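Local atomic coordinates of uncharacterized protein (PDB entry 4O5P), a protein that is a phospholipase effector of the type VI secretion system, probably hydrolysing membrane phospholipids through an alpha/beta-hydrolase type catalytic domain. Residues E471-E476 with F682-V687. Sequence-based numbering, arbitrary orientation.
Sequences EVIRRE and FRYRLV
The ring of Tyr684 meets Ile473 and Arg474 obliquely. Its CE1 lies 3.8 Å from CA of Arg474, so the ring rests against the helix backbone itself. CG2 of Ile473 comes to 4.4 Å from CD1 of the same ring. A water sits at the ring edge, in the ring plane. It accepts from Tyr684 OH at 2.6 Å and donates to Arg474 O at 2.7 Å. No direct hydrogen bond joins the two segments; this water bridges them. Tyr684 OH also bonds Gln625, on helix 616-637.

The Arg474 side chain runs alongside Tyr684 and points the same way. CG is anti to the backbone N (chi1 170°), and the chain stays extended out to NE. Its CG passes 3.8 Å from Tyr684 OH. The guanidinium is turned 71° from the ring plane and makes no stack with it; its NE forms a salt bridge with Asp629.

The contact joins helix 469-487 to the loop that leads into strand 687-689, within the Tle1-like C-terminal family region. Arg685 of this loop makes no close contact with helix 469-487; its NH2 forms a salt bridge with Asp281, which may be the acid of the catalytic triad, as in alpha/beta hydrolases.

Further along, the packing is purely apolar. With CG1 anti to the carbonyl carbon (chi1 -69°) and CD1 extended beyond it, Ile473 reaches Val687, its CD1 lying 3.6 Å from Val687 CG2. The two side chains meet at a slant. Both residues are buried.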
loop_
_atom_site.group_PDB
_atom_site.type_symbol
_atom_site.label_atom_id
_atom_site.label_comp_id
_atom_site.label_asym_id
_atom_site.label_seq_id
_atom_site.Cartn_x
_atom_site.Cartn_y
_atom_site.Cartn_z
ATOM N N GLU A 471 10.921 14.492 12.185
ATOM C CA GLU A 471 11.404 14.433 13.554
ATOM C C GLU A 471 10.726 13.340 14.354
ATOM O O GLU A 471 11.354 12.732 15.237
ATOM C CB GLU A 471 11.191 15.777 14.249
ATOM C CG GLU A 471 12.070 16.877 13.688
ATOM C CD GLU A 471 13.553 16.634 13.922
ATOM O OE1 GLU A 471 13.931 15.872 14.847
ATOM O OE2 GLU A 471 14.364 17.200 13.162
ATOM N N VAL A 472 9.445 13.103 14.059
ATOM C CA VAL A 472 8.709 12.056 14.743
ATOM C C VAL A 472 9.317 10.711 14.355
ATOM O O VAL A 472 9.461 9.823 15.191
ATOM C CB VAL A 472 7.173 12.113 14.446
ATOM C CG1 VAL A 472 6.492 10.829 14.855
ATOM C CG2 VAL A 472 6.525 13.283 15.188
ATOM N N ILE A 473 9.691 10.571 13.090
ATOM C CA ILE A 473 10.327 9.340 12.635
ATOM C C ILE A 473 11.708 9.151 13.269
ATOM O O ILE A 473 12.053 8.036 13.685
ATOM C CB ILE A 473 10.392 9.269 11.091
ATOM C CG1 ILE A 473 8.989 9.085 10.533
ATOM C CG2 ILE A 473 11.308 8.121 10.606
ATOM C CD1 ILE A 473 8.958 8.942 9.042
ATOM N N ARG A 474 12.498 10.220 13.336
ATOM C CA ARG A 474 13.809 10.140 13.979
ATOM C C ARG A 474 13.653 9.625 15.413
ATOM O O ARG A 474 14.304 8.644 15.822
ATOM C CB ARG A 474 14.503 11.521 13.991
ATOM C CG ARG A 474 15.764 11.557 14.862
ATOM C CD ARG A 474 16.446 12.926 14.989
ATOM N NE ARG A 474 17.695 12.767 15.753
ATOM C CZ ARG A 474 18.469 13.763 16.186
ATOM N NH1 ARG A 474 18.152 15.037 15.957
ATOM N NH2 ARG A 474 19.571 13.482 16.866
ATOM N N ARG A 475 12.760 10.263 16.164
ATOM C CA ARG A 475 12.613 9.930 17.580
ATOM C C ARG A 475 11.966 8.555 17.836
ATOM O O ARG A 475 12.411 7.813 18.709
ATOM C CB ARG A 475 11.880 11.065 18.330
ATOM C CG ARG A 475 11.885 10.891 19.859
ATOM C CD ARG A 475 11.305 12.109 20.595
ATOM N NE ARG A 475 11.414 11.956 22.046
ATOM C CZ ARG A 475 10.505 11.337 22.801
ATOM N NH1 ARG A 475 9.427 10.816 22.237
ATOM N NH2 ARG A 475 10.668 11.230 24.118
ATOM N N GLU A 476 10.951 8.194 17.049
ATOM C CA GLU A 476 10.302 6.891 17.200
ATOM C C GLU A 476 11.210 5.747 16.755
ATOM O O GLU A 476 11.166 4.639 17.324
ATOM C CB GLU A 476 8.957 6.870 16.450
ATOM C CG GLU A 476 7.918 7.739 17.147
ATOM C CD GLU A 476 7.650 7.252 18.562
ATOM O OE1 GLU A 476 7.644 6.004 18.774
ATOM O OE2 GLU A 476 7.423 8.111 19.454
ATOM N N PHE A 682 18.913 0.004 10.841
ATOM C CA PHE A 682 19.765 1.152 11.045
ATOM C C PHE A 682 19.720 2.142 9.899
ATOM O O PHE A 682 20.677 2.870 9.666
ATOM C CB PHE A 682 21.183 0.708 11.400
ATOM C CG PHE A 682 21.302 0.246 12.817
ATOM C CD1 PHE A 682 21.064 -1.077 13.155
ATOM C CD2 PHE A 682 21.581 1.167 13.833
ATOM C CE1 PHE A 682 21.143 -1.493 14.476
ATOM C CE2 PHE A 682 21.664 0.768 15.159
ATOM C CZ PHE A 682 21.448 -0.575 15.490
ATOM N N ARG A 683 18.580 2.184 9.219
ATOM C CA ARG A 683 18.267 3.249 8.267
ATOM C C ARG A 683 16.903 3.848 8.609
ATOM O O ARG A 683 16.009 3.145 9.118
ATOM C CB ARG A 683 18.196 2.699 6.849
ATOM C CG ARG A 683 19.534 2.284 6.266
ATOM C CD ARG A 683 19.350 1.571 4.929
ATOM N NE ARG A 683 20.532 0.783 4.643
ATOM C CZ ARG A 683 20.620 -0.528 4.814
ATOM N NH1 ARG A 683 19.569 -1.227 5.223
ATOM N NH2 ARG A 683 21.763 -1.143 4.543
ATOM N N TYR A 684 16.724 5.130 8.332
ATOM C CA TYR A 684 15.390 5.696 8.471
ATOM C C TYR A 684 14.548 5.256 7.290
ATOM O O TYR A 684 15.074 4.988 6.196
ATOM C CB TYR A 684 15.430 7.220 8.581
ATOM C CG TYR A 684 16.111 7.691 9.842
ATOM C CD1 TYR A 684 15.630 7.342 11.093
ATOM C CD2 TYR A 684 17.238 8.491 9.773
ATOM C CE1 TYR A 684 16.270 7.779 12.242
ATOM C CE2 TYR A 684 17.869 8.913 10.892
ATOM C CZ TYR A 684 17.389 8.565 12.118
ATOM O OH TYR A 684 18.064 9.030 13.214
ATOM N N ARG A 685 13.247 5.137 7.521
ATOM C CA ARG A 685 12.323 4.734 6.471
ATOM C C ARG A 685 12.295 5.826 5.406
ATOM O O ARG A 685 12.373 7.017 5.730
ATOM C CB ARG A 685 10.931 4.549 7.069
ATOM C CG ARG A 685 9.843 4.186 6.072
ATOM C CD ARG A 685 8.477 4.150 6.748
ATOM N NE ARG A 685 7.512 3.459 5.903
ATOM C CZ ARG A 685 6.204 3.414 6.128
ATOM N NH1 ARG A 685 5.677 4.027 7.190
ATOM N NH2 ARG A 685 5.428 2.763 5.276
ATOM N N LEU A 686 12.207 5.443 4.139
ATOM C CA LEU A 686 12.104 6.465 3.094
ATOM C C LEU A 686 10.682 7.003 3.073
ATOM O O LEU A 686 9.718 6.226 3.152
ATOM C CB LEU A 686 12.485 5.901 1.721
ATOM C CG LEU A 686 12.145 6.755 0.489
ATOM C CD1 LEU A 686 12.892 8.106 0.517
ATOM C CD2 LEU A 686 12.512 5.976 -0.756
ATOM N N VAL A 687 10.559 8.334 2.980
ATOM C CA VAL A 687 9.263 9.000 2.948
ATOM C C VAL A 687 9.227 9.988 1.792
ATOM O O VAL A 687 10.142 10.804 1.634
ATOM C CB VAL A 687 8.972 9.778 4.259
ATOM C CG1 VAL A 687 7.558 10.391 4.212
ATOM C CG2 VAL A 687 9.096 8.883 5.458
HETATM O O HOH W 1 17.010 8.304 15.504
#